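Long-range contacts in ARF-like GTPase (Chlamydomonas reinhardtii, PDB 4M9Q), which belongs to the ARF family of small GTPases, with a P-loop fold, and is seen here holding phosphoaminophosphonic acid-guanylate ester and a magnesium ion: residues Ala74-Val79 against Cys109-Lys114; Leu12-Lys17 against Val78-Asp83. All coordinates share one frame; numbering follows the deposited sequence.

Overall arrangement
Interactions 1 and 2 both use strand 74-80, meeting at Val78 and Val79, and their centres lie about 8 Å apart. Interaction 1 pairs this strand with strand 108-113 in the core of the sheet, where a ladder of backbone hydrogen bonds and apolar side chains does the joining. Interaction 2 sits nearer the nucleotide end: the loop 12-17 rests on the end of the same strand, mostly buried but with partly exposed Asn14 and Asp80 at its margin. There the chemistry turns to a bridging water, the methyl of Ala15, and hydrogen bonds to the phosphates. Lys114 ties the two together, through a salt bridge to Asp80 and a probable hydrogen bond to Asn14 O.

Interaction 1 (Ala74-Val79 against Cys109-Lys114); sequences AIVYVV and CIFANK. With GNP (phosphoaminophosphonic acid-guanylate ester), chain D.
Val76 meets the ring of Phe111 at its edge, near the ring plane, with CG1 only 3.3 Å from CD2. CG of Phe111 lies beside its own backbone N (chi1 -78°), which swings the ring back along the strand to this methyl; SG of Cys109, anti to its own backbone N, stands 3.6 Å above one ring face, toward the rim. Further along, CG1 of Val78 packs against CB of Asn113 at 3.8 Å. The amide beyond that CB is fixed at both ends, ND2 hydrogen-bonding to Ala15 O and OD1 accepting from Ala146 N. On the opposite face Val79 CG2 approaches Ile110 CG2 at 4.2 Å, while Tyr77 touches Ile110 through CB and carries its ring away to place OH on Ser90. Beta-branched valine and isoleucine suit extended strands in such a buried place.

The strands run parallel, 18° apart. Five backbone bonds link them, from Cys109 N to Ile75 O at 2.9 Å through to Asn113 N on Val79 O at 2.8 Å. Past the ladder, the extended Lys114 chain lies over the guanine base, CG 3.7 Å from C6 of the ligand.

Together with helix 87-99 the strands form a beta-alpha-beta unit. That helix covers the Tyr77 and Val79 face, Leu165 of helix 157-190 packs on Val76 and Cys109, and strand 3-10 flanks strand 74-80 on its other side.

Interaction 2 (Leu12-Lys17 against Val78-Asp83); sequences LDNAGK and VVDAAD. With GNP (phosphoaminophosphonic acid-guanylate ester), chain D.
Asn14 and Asp80 lie side by side and point the same way, their amide and carboxylate planes 60° apart. The carboxylate is held on two counts: Ala82 N reaches OD1 from above its plane at 3.0 Å, making an Asx turn, while OD2 pairs with Lys114. Aspartate thus shapes the turn and engages a lysine.

Next along the loop, Ala15 presses its methyl on the strand, CB 3.3 Å from Val78 O; so small a side chain suits so close a fit. The same carbonyl receives a hydrogen bond from a water at 2.8 Å, and that water accepts one from Leu12 N. Lys17 crosses Val78 with its CG, then bends at chi3 (-74°) and chi4 to bring NZ to the phosphates. At the N-cap, Gly16 suits its place: with phi 116° a CB would jam against Ala15 O and crowd N7 of the ligand.

Three donors grip O2B of the ligand: Gly16 N, Lys17 N and Lys17 NZ. Lys17 NZ also bonds O2G at 2.6 Å and Gly11 O. This fits a P-loop (Walker A): the loop meets the strand through apolar and water-mediated contacts, while its amides and lysine probably offset phosphate charge.

Interaction 1 (Ala74-Val79 against Cys109-Lys114)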
loop_
_atom_site.group_PDB
_atom_site.type_symbol
_atom_site.label_atom_id
_atom_site.label_comp_id
_atom_site.label_asym_id
_atom_site.label_seq_id
_atom_site.Cartn_x
_atom_site.Cartn_y
_atom_site.Cartn_z
ATOM N N ALA A 74 -8.143 -1.922 0.814
ATOM C CA ALA A 74 -7.155 -1.455 1.769
ATOM C C ALA A 74 -5.941 -0.969 1.014
ATOM O O ALA A 74 -5.829 -1.185 -0.231
ATOM C CB ALA A 74 -6.755 -2.567 2.720
ATOM N N ILE A 75 -5.025 -0.333 1.754
ATOM C CA ILE A 75 -3.820 0.237 1.180
ATOM C C ILE A 75 -2.608 -0.280 1.925
ATOM O O ILE A 75 -2.677 -0.461 3.132
ATOM C CB ILE A 75 -3.851 1.763 1.315
ATOM C CG1 ILE A 75 -4.669 2.352 0.170
ATOM C CG2 ILE A 75 -2.428 2.346 1.377
ATOM C CD1 ILE A 75 -4.304 3.791 -0.130
ATOM N N VAL A 76 -1.520 -0.568 1.209
ATOM C CA VAL A 76 -0.233 -0.670 1.834
ATOM C C VAL A 76 0.467 0.630 1.415
ATOM O O VAL A 76 0.592 0.877 0.227
ATOM C CB VAL A 76 0.525 -1.885 1.389
ATOM C CG1 VAL A 76 1.929 -1.883 1.969
ATOM C CG2 VAL A 76 -0.208 -3.159 1.778
ATOM N N TYR A 77 0.867 1.477 2.375
ATOM C CA TYR A 77 1.612 2.665 2.082
ATOM C C TYR A 77 3.055 2.469 2.550
ATOM O O TYR A 77 3.290 2.117 3.710
ATOM C CB TYR A 77 0.981 3.838 2.774
ATOM C CG TYR A 77 1.474 5.173 2.241
ATOM C CD1 TYR A 77 0.961 5.701 1.091
ATOM C CD2 TYR A 77 2.465 5.884 2.908
ATOM C CE1 TYR A 77 1.428 6.890 0.608
ATOM C CE2 TYR A 77 2.938 7.064 2.421
ATOM C CZ TYR A 77 2.413 7.562 1.270
ATOM O OH TYR A 77 2.863 8.753 0.813
ATOM N N VAL A 78 4.024 2.646 1.661
ATOM C CA VAL A 78 5.408 2.389 1.959
ATOM C C VAL A 78 6.145 3.709 2.013
ATOM O O VAL A 78 6.015 4.570 1.127
ATOM C CB VAL A 78 6.031 1.488 0.877
ATOM C CG1 VAL A 78 7.467 1.086 1.244
ATOM C CG2 VAL A 78 5.189 0.223 0.651
ATOM N N VAL A 79 6.950 3.873 3.070
ATOM C CA VAL A 79 7.739 5.065 3.273
ATOM C C VAL A 79 9.183 4.645 3.318
ATOM O O VAL A 79 9.519 3.618 3.922
ATOM C CB VAL A 79 7.420 5.717 4.620
ATOM C CG1 VAL A 79 8.263 6.973 4.820
ATOM C CG2 VAL A 79 5.964 6.087 4.680
ATOM N N CYS A 109 -1.811 -0.160 5.878
ATOM C CA CYS A 109 -0.666 -0.780 6.462
ATOM C C CYS A 109 0.536 0.063 6.008
ATOM O O CYS A 109 0.780 0.194 4.843
ATOM C CB CYS A 109 -0.569 -2.196 5.964
ATOM S SG CYS A 109 0.966 -2.971 6.405
ATOM N N ILE A 110 1.223 0.698 6.938
ATOM C CA ILE A 110 2.295 1.580 6.605
ATOM C C ILE A 110 3.587 0.850 6.883
ATOM O O ILE A 110 3.834 0.417 8.013
ATOM C CB ILE A 110 2.222 2.869 7.446
ATOM C CG1 ILE A 110 0.881 3.582 7.163
ATOM C CG2 ILE A 110 3.407 3.792 7.133
ATOM C CD1 ILE A 110 0.359 4.458 8.267
ATOM N N PHE A 111 4.409 0.671 5.859
ATOM C CA PHE A 111 5.693 0.030 6.065
ATOM C C PHE A 111 6.788 1.072 6.156
ATOM O O PHE A 111 7.006 1.846 5.253
ATOM C CB PHE A 111 5.987 -0.929 4.934
ATOM C CG PHE A 111 5.254 -2.235 5.030
ATOM C CD1 PHE A 111 5.511 -3.075 6.037
ATOM C CD2 PHE A 111 4.375 -2.632 4.052
ATOM C CE1 PHE A 111 4.874 -4.303 6.119
ATOM C CE2 PHE A 111 3.738 -3.869 4.095
ATOM C CZ PHE A 111 3.968 -4.699 5.143
ATOM N N ALA A 112 7.465 1.110 7.283
ATOM C CA ALA A 112 8.601 2.024 7.462
ATOM C C ALA A 112 9.804 1.278 6.917
ATOM O O ALA A 112 10.512 0.605 7.663
ATOM C CB ALA A 112 8.815 2.364 8.943
ATOM N N ASN A 113 10.005 1.380 5.618
ATOM C CA ASN A 113 10.967 0.537 4.908
ATOM C C ASN A 113 12.443 0.994 5.028
ATOM O O ASN A 113 12.756 2.107 5.434
ATOM C CB ASN A 113 10.552 0.430 3.446
ATOM C CG ASN A 113 11.311 -0.637 2.705
ATOM O OD1 ASN A 113 11.616 -1.717 3.258
ATOM N ND2 ASN A 113 11.653 -0.350 1.461
ATOM N N LYS A 114 13.347 0.089 4.705
ATOM C CA LYS A 114 14.803 0.395 4.628
ATOM C C LYS A 114 15.449 0.501 6.016
ATOM O O LYS A 114 16.303 1.329 6.234
ATOM C CB LYS A 114 15.043 1.664 3.795
ATOM C CG LYS A 114 14.378 1.640 2.393
ATOM C CD LYS A 114 15.161 2.478 1.377
ATOM C CE LYS A 114 14.435 2.667 0.069
ATOM N NZ LYS A 114 15.041 3.706 -0.822
HETATM P PG GNP D . 8.714 3.649 -7.975
HETATM O O1G GNP D . 8.468 2.301 -8.839
HETATM O O2G GNP D . 7.448 4.026 -7.130
HETATM O O3G GNP D . 9.221 4.724 -8.955
HETATM N N3B GNP D . 9.869 3.259 -6.792
HETATM P PB GNP D . 9.578 1.906 -5.822
HETATM O O1B GNP D . 8.830 0.717 -6.618
HETATM O O2B GNP D . 8.807 2.402 -4.630
HETATM O O3A GNP D . 11.058 1.532 -5.380
HETATM P PA GNP D . 11.847 0.177 -5.645
HETATM O O1A GNP D . 12.105 0.267 -7.099
HETATM O O2A GNP D . 11.065 -0.929 -5.027
HETATM O "O5'" GNP D . 13.145 0.493 -4.769
HETATM C "C5'" GNP D . 13.832 1.755 -4.948
HETATM C "C4'" GNP D . 15.336 1.606 -4.598
HETATM O "O4'" GNP D . 15.396 1.269 -3.204
HETATM C "C3'" GNP D . 16.018 0.419 -5.263
HETATM O "O3'" GNP D . 17.437 0.554 -5.309
HETATM C "C2'" GNP D . 15.815 -0.698 -4.297
HETATM O "O2'" GNP D . 16.759 -1.725 -4.374
HETATM C "C1'" GNP D . 16.030 0.020 -3.001
HETATM N N9 GNP D . 15.475 -0.626 -1.809
HETATM C C8 GNP D . 14.232 -1.092 -1.701
HETATM N N7 GNP D . 14.010 -1.562 -0.465
HETATM C C5 GNP D . 15.143 -1.414 0.230
HETATM C C6 GNP D . 15.550 -1.752 1.605
HETATM O O6 GNP D . 14.771 -2.305 2.404
HETATM N N1 GNP D . 16.774 -1.429 1.964
HETATM C C2 GNP D . 17.660 -0.816 1.118
HETATM N N2 GNP D . 18.878 -0.560 1.600
HETATM N N3 GNP D . 17.366 -0.474 -0.164
HETATM C C4 GNP D . 16.121 -0.790 -0.655
#

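Interaction 2 (Leu12-Lys17 against Val78-Asp83)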
loop_
_atom_site.group_PDB
_atom_site.type_symbol
_atom_site.label_atom_id
_atom_site.label_comp_id
_atom_site.label_asym_id
_atom_site.label_seq_id
_atom_site.Cartn_x
_atom_site.Cartn_y
_atom_site.Cartn_z
ATOM N N LEU A 12 5.791 7.076 -2.132
ATOM C CA LEU A 12 6.550 7.914 -3.058
ATOM C C LEU A 12 7.499 7.039 -3.865
ATOM O O LEU A 12 7.835 5.905 -3.471
ATOM C CB LEU A 12 7.385 8.953 -2.305
ATOM C CG LEU A 12 6.694 9.990 -1.425
ATOM C CD1 LEU A 12 7.732 10.926 -0.810
ATOM C CD2 LEU A 12 5.610 10.774 -2.174
ATOM N N ASP A 13 7.960 7.585 -4.981
ATOM C CA ASP A 13 8.994 6.928 -5.731
ATOM C C ASP A 13 10.181 6.681 -4.795
ATOM O O ASP A 13 10.460 7.455 -3.898
ATOM C CB ASP A 13 9.405 7.762 -6.933
ATOM C CG ASP A 13 9.964 9.098 -6.545
ATOM O OD1 ASP A 13 9.158 9.964 -6.133
ATOM O OD2 ASP A 13 11.203 9.291 -6.643
ATOM N N ASN A 14 10.817 5.539 -4.980
ATOM C CA ASN A 14 11.996 5.147 -4.247
ATOM C C ASN A 14 11.734 4.562 -2.852
ATOM O O ASN A 14 12.664 4.135 -2.160
ATOM C CB ASN A 14 13.008 6.308 -4.183
ATOM C CG ASN A 14 14.433 5.819 -3.989
ATOM O OD1 ASN A 14 14.910 4.991 -4.765
ATOM N ND2 ASN A 14 15.114 6.313 -2.942
ATOM N N ALA A 15 10.469 4.473 -2.462
ATOM C CA ALA A 15 10.131 4.023 -1.119
ATOM C C ALA A 15 10.449 2.526 -0.941
ATOM O O ALA A 15 10.865 2.076 0.183
ATOM C CB ALA A 15 8.672 4.290 -0.834
ATOM N N GLY A 16 10.264 1.784 -2.043
ATOM C CA GLY A 16 10.554 0.352 -2.076
ATOM C C GLY A 16 9.382 -0.558 -2.317
ATOM O O GLY A 16 9.450 -1.713 -1.912
ATOM N N LYS A 17 8.354 -0.062 -3.021
ATOM C CA LYS A 17 7.095 -0.783 -3.211
ATOM C C LYS A 17 7.335 -2.000 -4.081
ATOM O O LYS A 17 6.971 -3.125 -3.723
ATOM C CB LYS A 17 6.077 0.088 -3.908
ATOM C CG LYS A 17 5.769 1.374 -3.193
ATOM C CD LYS A 17 4.748 2.242 -3.941
ATOM C CE LYS A 17 5.363 2.898 -5.171
ATOM N NZ LYS A 17 6.344 3.951 -4.817
ATOM N N VAL A 78 4.024 2.646 1.661
ATOM C CA VAL A 78 5.408 2.389 1.959
ATOM C C VAL A 78 6.145 3.709 2.013
ATOM O O VAL A 78 6.015 4.570 1.127
ATOM C CB VAL A 78 6.031 1.488 0.877
ATOM C CG1 VAL A 78 7.467 1.086 1.244
ATOM C CG2 VAL A 78 5.189 0.223 0.651
ATOM N N VAL A 79 6.950 3.873 3.070
ATOM C CA VAL A 79 7.739 5.065 3.273
ATOM C C VAL A 79 9.183 4.645 3.318
ATOM O O VAL A 79 9.519 3.618 3.922
ATOM C CB VAL A 79 7.420 5.717 4.620
ATOM C CG1 VAL A 79 8.263 6.973 4.820
ATOM C CG2 VAL A 79 5.964 6.087 4.680
ATOM N N ASP A 80 10.055 5.445 2.700
ATOM C CA ASP A 80 11.497 5.210 2.862
ATOM C C ASP A 80 11.842 5.820 4.197
ATOM O O ASP A 80 11.939 7.052 4.311
ATOM C CB ASP A 80 12.288 5.832 1.706
ATOM C CG ASP A 80 13.803 5.603 1.789
ATOM O OD1 ASP A 80 14.315 5.136 2.842
ATOM O OD2 ASP A 80 14.516 5.966 0.782
ATOM N N ALA A 81 12.023 4.954 5.189
ATOM C CA ALA A 81 12.219 5.403 6.541
ATOM C C ALA A 81 13.585 6.054 6.720
ATOM O O ALA A 81 13.809 6.721 7.735
ATOM C CB ALA A 81 12.037 4.243 7.540
ATOM N N ALA A 82 14.483 5.841 5.756
ATOM C CA ALA A 82 15.876 6.288 5.850
ATOM C C ALA A 82 16.078 7.573 5.108
ATOM O O ALA A 82 17.209 8.006 4.989
ATOM C CB ALA A 82 16.853 5.249 5.311
ATOM N N ASP A 83 14.983 8.176 4.650
ATOM C CA ASP A 83 14.974 9.442 3.942
ATOM C C ASP A 83 13.924 10.407 4.546
ATOM O O ASP A 83 12.889 10.708 3.904
ATOM C CB ASP A 83 14.616 9.174 2.458
ATOM C CG ASP A 83 14.906 10.362 1.541
ATOM O OD1 ASP A 83 14.690 10.200 0.326
ATOM O OD2 ASP A 83 15.333 11.430 2.017
HETATM P PG GNP D . 8.714 3.649 -7.975
HETATM O O1G GNP D . 8.468 2.301 -8.839
HETATM O O2G GNP D . 7.448 4.026 -7.130
HETATM O O3G GNP D . 9.221 4.724 -8.955
HETATM N N3B GNP D . 9.869 3.259 -6.792
HETATM P PB GNP D . 9.578 1.906 -5.822
HETATM O O1B GNP D . 8.830 0.717 -6.618
HETATM O O2B GNP D . 8.807 2.402 -4.630
HETATM O O3A GNP D . 11.058 1.532 -5.380
HETATM P PA GNP D . 11.847 0.177 -5.645
HETATM O O1A GNP D . 12.105 0.267 -7.099
HETATM O O2A GNP D . 11.065 -0.929 -5.027
HETATM O "O5'" GNP D . 13.145 0.493 -4.769
HETATM C "C5'" GNP D . 13.832 1.755 -4.948
HETATM C "C4'" GNP D . 15.336 1.606 -4.598
HETATM O "O4'" GNP D . 15.396 1.269 -3.204
HETATM C "C3'" GNP D . 16.018 0.419 -5.263
HETATM O "O3'" GNP D . 17.437 0.554 -5.309
HETATM C "C2'" GNP D . 15.815 -0.698 -4.297
HETATM O "O2'" GNP D . 16.759 -1.725 -4.374
HETATM C "C1'" GNP D . 16.030 0.020 -3.001
HETATM N N9 GNP D . 15.475 -0.626 -1.809
HETATM C C8 GNP D . 14.232 -1.092 -1.701
HETATM N N7 GNP D . 14.010 -1.562 -0.465
HETATM C C5 GNP D . 15.143 -1.414 0.230
HETATM C C6 GNP D . 15.550 -1.752 1.605
HETATM O O6 GNP D . 14.771 -2.305 2.404
HETATM N N1 GNP D . 16.774 -1.429 1.964
HETATM C C2 GNP D . 17.660 -0.816 1.118
HETATM N N2 GNP D . 18.878 -0.560 1.600
HETATM N N3 GNP D . 17.366 -0.474 -0.164
HETATM C C4 GNP D . 16.121 -0.790 -0.655
HETATM O O HOH W 1 6.382 7.287 0.752
#